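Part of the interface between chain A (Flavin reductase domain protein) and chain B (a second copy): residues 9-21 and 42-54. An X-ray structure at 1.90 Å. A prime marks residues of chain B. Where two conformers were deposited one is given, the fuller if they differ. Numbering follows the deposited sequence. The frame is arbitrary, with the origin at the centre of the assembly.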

# COMPACT_ATOMS: atom_id res chain seq x y z
N PHE A 9 3.90 -21.59 6.34
CA PHE A 9 4.82 -20.50 5.86
C PHE A 9 4.30 -19.80 4.62
O PHE A 9 4.34 -18.57 4.52
CB PHE A 9 6.22 -21.05 5.57
CG PHE A 9 7.16 -20.00 5.00
CD1 PHE A 9 7.43 -18.83 5.71
CD2 PHE A 9 7.79 -20.19 3.77
CE1 PHE A 9 8.29 -17.89 5.21
CE2 PHE A 9 8.66 -19.25 3.26
CZ PHE A 9 8.91 -18.09 3.98
N GLU A 10 3.85 -20.58 3.64
CA GLU A 10 2.95 -20.06 2.61
C GLU A 10 1.78 -19.47 3.38
O GLU A 10 1.24 -18.42 3.02
CB GLU A 10 2.47 -21.19 1.69
N GLY A 11 1.43 -20.18 4.47
CA GLY A 11 0.39 -19.77 5.41
C GLY A 11 0.73 -18.52 6.18
O GLY A 11 -0.04 -17.59 6.15
N THR A 12 1.88 -18.48 6.85
CA THR A 12 2.28 -17.31 7.64
C THR A 12 2.28 -16.02 6.81
O THR A 12 1.70 -15.02 7.23
CB THR A 12 3.67 -17.50 8.34
OG1 THR A 12 3.58 -18.57 9.29
CG2 THR A 12 4.10 -16.26 9.11
N PHE A 13 2.89 -16.04 5.64
CA PHE A 13 2.87 -14.89 4.73
C PHE A 13 1.41 -14.53 4.34
O PHE A 13 1.00 -13.38 4.47
CB PHE A 13 3.75 -15.18 3.50
CG PHE A 13 3.71 -14.12 2.45
CD1 PHE A 13 4.48 -12.98 2.56
CD2 PHE A 13 2.90 -14.26 1.33
CE1 PHE A 13 4.43 -11.99 1.57
CE2 PHE A 13 2.86 -13.27 0.35
CZ PHE A 13 3.62 -12.14 0.49
N LYS A 14 0.61 -15.49 3.89
CA LYS A 14 -0.79 -15.16 3.51
C LYS A 14 -1.57 -14.61 4.72
O LYS A 14 -2.35 -13.67 4.60
CB LYS A 14 -1.55 -16.35 2.89
CG LYS A 14 -1.71 -16.28 1.34
N GLU A 15 -1.33 -15.21 5.88
CA GLU A 15 -1.94 -14.77 7.12
C GLU A 15 -1.55 -13.34 7.48
O GLU A 15 -2.41 -12.52 7.70
CB GLU A 15 -1.56 -15.74 8.26
CG GLU A 15 -2.09 -15.45 9.68
CD GLU A 15 -3.62 -15.27 9.75
OE1 GLU A 15 -4.34 -15.50 8.74
OE2 GLU A 15 -4.08 -14.85 10.84
N MSE A 16 -0.26 -13.03 7.53
CA MSE A 16 0.18 -11.69 7.92
C MSE A 16 -0.43 -10.61 7.01
O MSE A 16 -0.76 -9.54 7.50
CB MSE A 16 1.71 -11.56 7.98
CG MSE A 16 2.39 -12.24 9.14
SE MSE A 16 1.32 -12.20 10.83
CE MSE A 16 1.18 -10.20 10.95
N PHE A 17 -0.60 -10.87 5.72
CA PHE A 17 -1.26 -9.88 4.84
C PHE A 17 -2.78 -9.87 4.96
O PHE A 17 -3.43 -8.88 4.57
CB PHE A 17 -0.80 -9.93 3.34
CG PHE A 17 0.48 -9.23 3.14
CD1 PHE A 17 0.51 -7.85 3.07
CD2 PHE A 17 1.67 -9.93 3.19
CE1 PHE A 17 1.70 -7.19 3.00
CE2 PHE A 17 2.88 -9.27 3.12
CZ PHE A 17 2.89 -7.90 3.02
N ARG A 18 -3.35 -10.96 5.48
CA ARG A 18 -4.75 -10.95 5.94
C ARG A 18 -4.92 -9.97 7.09
O ARG A 18 -5.94 -9.34 7.22
CB ARG A 18 -5.18 -12.34 6.42
CG ARG A 18 -6.68 -12.49 6.67
CD ARG A 18 -7.10 -13.79 7.41
NE ARG A 18 -6.55 -13.88 8.77
CZ ARG A 18 -6.95 -13.15 9.80
NH1 ARG A 18 -7.95 -12.28 9.69
NH2 ARG A 18 -6.37 -13.30 10.98
N ARG A 19 -3.89 -9.84 7.91
CA ARG A 19 -3.94 -8.96 9.07
C ARG A 19 -3.53 -7.53 8.79
O ARG A 19 -3.49 -6.69 9.71
CB ARG A 19 -3.02 -9.53 10.15
CG ARG A 19 -3.45 -10.89 10.70
CD ARG A 19 -2.63 -11.24 11.92
NE ARG A 19 -3.00 -12.58 12.35
CZ ARG A 19 -2.66 -13.12 13.51
NH1 ARG A 19 -1.92 -12.45 14.40
NH2 ARG A 19 -3.06 -14.35 13.78
N HIS A 20 -3.19 -7.24 7.54
CA HIS A 20 -2.71 -5.92 7.17
C HIS A 20 -3.86 -5.26 6.41
O HIS A 20 -4.25 -5.75 5.36
CB HIS A 20 -1.48 -6.11 6.29
CG HIS A 20 -0.78 -4.84 5.96
ND1 HIS A 20 -0.19 -4.04 6.92
CD2 HIS A 20 -0.55 -4.23 4.77
CE1 HIS A 20 0.37 -2.99 6.34
NE2 HIS A 20 0.17 -3.08 5.04
N ALA A 21 -4.40 -4.16 6.94
CA ALA A 21 -5.52 -3.47 6.28
C ALA A 21 -5.01 -2.59 5.13
O ALA A 21 -3.81 -2.30 5.00
CB ALA A 21 -6.26 -2.62 7.29
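Chain B 42-54: SVASLSAQPPRFT

How does chain B lie across the helix of chain A? It lies as a hairpin: a strand around 44′-48′ runs out, turns, and returns as a strand around 51′-54′. The first strand opposes helix 10-18, with an angle of 147° between their N-to-C directions (signed crossing angle -147°) and axes 9.6 Å apart at closest. The returning strand makes 30° with the helix, 9.7 Å away.

Where does the hairpin begin its contact? Val43′, in extended conformation just before the strand, points toward chain A. Its carbonyl O accepts a hydrogen bond from His20 NE2 at 3.2 Å, and its CG1 reaches the edge of the Phe17 ring, 4.0 Å from CE1. Ala44′ turns its CB away, though its C lies 3.8 Å from Phe17 CE1, and it pairs with Thr54′ through two backbone hydrogen bonds.

What does Ser45′ offer the helix? Ser45′ CA lies 6.9 Å from Phe17 CA, and Ser45′ CB sits over one face of the Phe17 ring, 4.0 Å from CD1, in a CH-pi contact. Its OG lies 3.7 Å from Phe13 CZ, so this serine touches two aromatic rings one helical turn apart. Further along, Ser47′ has its CA-to-CB bond pointing away, but its carbonyl O comes within 3.2 Å of Phe13 CE2.

How does the chain return? A cis peptide bond precedes Pro50′, which stays out of reach, and Pro51′ then points toward the helix. Its CB packs over one face of Phe13, 3.6 Å from CG, while its CG lies 4.4 Å from CZ of the poorly ordered Phe9. The CA-to-CB bond of Arg52′ points away, yet its O meets the ring edge of Phe13, 3.4 Å from CZ. Phe53′ closes the contact with CB 3.7 Å from Phe17 CZ, although its side-chain end leads away.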

# COMPACT_ATOMS: atom_id res chain seq x y z
N SER B 42 3.23 1.98 3.22
CA SER B 42 3.22 1.52 1.81
C SER B 42 3.47 0.04 1.60
O SER B 42 3.60 -0.43 0.46
CB SER B 42 4.22 2.33 1.00
OG SER B 42 5.54 2.25 1.53
N VAL B 43 3.53 -0.71 2.67
CA VAL B 43 3.90 -2.10 2.58
C VAL B 43 2.72 -2.76 1.86
O VAL B 43 1.59 -2.48 2.23
CB VAL B 43 4.12 -2.73 3.98
CG1 VAL B 43 4.18 -4.22 3.88
CG2 VAL B 43 5.42 -2.18 4.65
N ALA B 44 3.00 -3.58 0.85
CA ALA B 44 1.96 -4.26 0.03
C ALA B 44 2.52 -5.59 -0.36
O ALA B 44 3.71 -5.73 -0.65
CB ALA B 44 1.65 -3.49 -1.21
N SER B 45 1.65 -6.57 -0.38
CA SER B 45 1.92 -7.85 -0.99
C SER B 45 2.24 -7.73 -2.49
O SER B 45 1.54 -7.01 -3.21
CB SER B 45 0.69 -8.71 -0.82
OG SER B 45 1.03 -10.01 -1.16
N LEU B 46 3.27 -8.46 -2.96
CA LEU B 46 3.61 -8.56 -4.37
C LEU B 46 3.33 -9.93 -4.97
O LEU B 46 2.69 -10.06 -6.01
CB LEU B 46 5.08 -8.16 -4.61
CG LEU B 46 5.69 -8.32 -6.03
CD1 LEU B 46 4.90 -7.58 -7.12
CD2 LEU B 46 7.12 -7.85 -5.96
N SER B 47 3.82 -10.98 -4.32
CA SER B 47 3.61 -12.32 -4.86
C SER B 47 3.55 -13.36 -3.78
O SER B 47 3.95 -13.13 -2.65
CB SER B 47 4.69 -12.71 -5.88
OG SER B 47 5.95 -12.84 -5.26
N ALA B 48 3.01 -14.51 -4.14
CA ALA B 48 2.83 -15.61 -3.22
C ALA B 48 3.93 -16.66 -3.32
O ALA B 48 4.38 -17.19 -2.29
CB ALA B 48 1.47 -16.25 -3.45
N GLN B 49 4.37 -16.95 -4.54
CA GLN B 49 5.42 -17.93 -4.76
C GLN B 49 6.43 -17.38 -5.72
O GLN B 49 6.11 -17.17 -6.87
CB GLN B 49 4.84 -19.21 -5.33
CG GLN B 49 3.98 -19.99 -4.33
CD GLN B 49 2.94 -20.90 -4.99
OE1 GLN B 49 2.16 -20.45 -5.84
NE2 GLN B 49 2.92 -22.16 -4.57
N PRO B 50 7.63 -17.06 -5.24
CA PRO B 50 7.96 -16.94 -3.85
C PRO B 50 7.19 -15.74 -3.26
O PRO B 50 6.67 -14.89 -4.02
CB PRO B 50 9.45 -16.65 -3.88
CG PRO B 50 9.65 -15.94 -5.20
CD PRO B 50 8.79 -16.74 -6.10
N PRO B 51 7.09 -15.71 -1.94
CA PRO B 51 6.47 -14.63 -1.23
C PRO B 51 7.31 -13.39 -1.28
O PRO B 51 8.48 -13.43 -0.89
CB PRO B 51 6.36 -15.17 0.20
CG PRO B 51 7.37 -16.23 0.31
CD PRO B 51 7.54 -16.80 -1.04
N ARG B 52 6.71 -12.30 -1.73
CA ARG B 52 7.38 -11.00 -1.76
C ARG B 52 6.44 -9.87 -1.37
O ARG B 52 5.25 -9.94 -1.58
CB ARG B 52 7.91 -10.66 -3.15
CG ARG B 52 8.65 -11.74 -3.91
CD ARG B 52 9.28 -11.11 -5.14
NE ARG B 52 9.12 -11.91 -6.36
CZ ARG B 52 9.93 -12.89 -6.73
NH1 ARG B 52 10.96 -13.23 -5.98
NH2 ARG B 52 9.70 -13.53 -7.86
N PHE B 53 7.02 -8.79 -0.85
CA PHE B 53 6.29 -7.58 -0.59
C PHE B 53 7.14 -6.41 -1.04
O PHE B 53 8.32 -6.57 -1.28
CB PHE B 53 5.88 -7.39 0.90
CG PHE B 53 7.02 -7.23 1.88
CD1 PHE B 53 7.58 -8.32 2.50
CD2 PHE B 53 7.45 -5.97 2.28
CE1 PHE B 53 8.59 -8.19 3.42
CE2 PHE B 53 8.48 -5.84 3.19
CZ PHE B 53 9.03 -6.95 3.76
N THR B 54 6.49 -5.27 -1.18
CA THR B 54 7.14 -4.03 -1.59
C THR B 54 6.81 -2.92 -0.60
O THR B 54 5.77 -2.98 0.05
CB THR B 54 6.61 -3.60 -2.96
OG1 THR B 54 5.19 -3.59 -2.93
CG2 THR B 54 7.04 -4.57 -4.02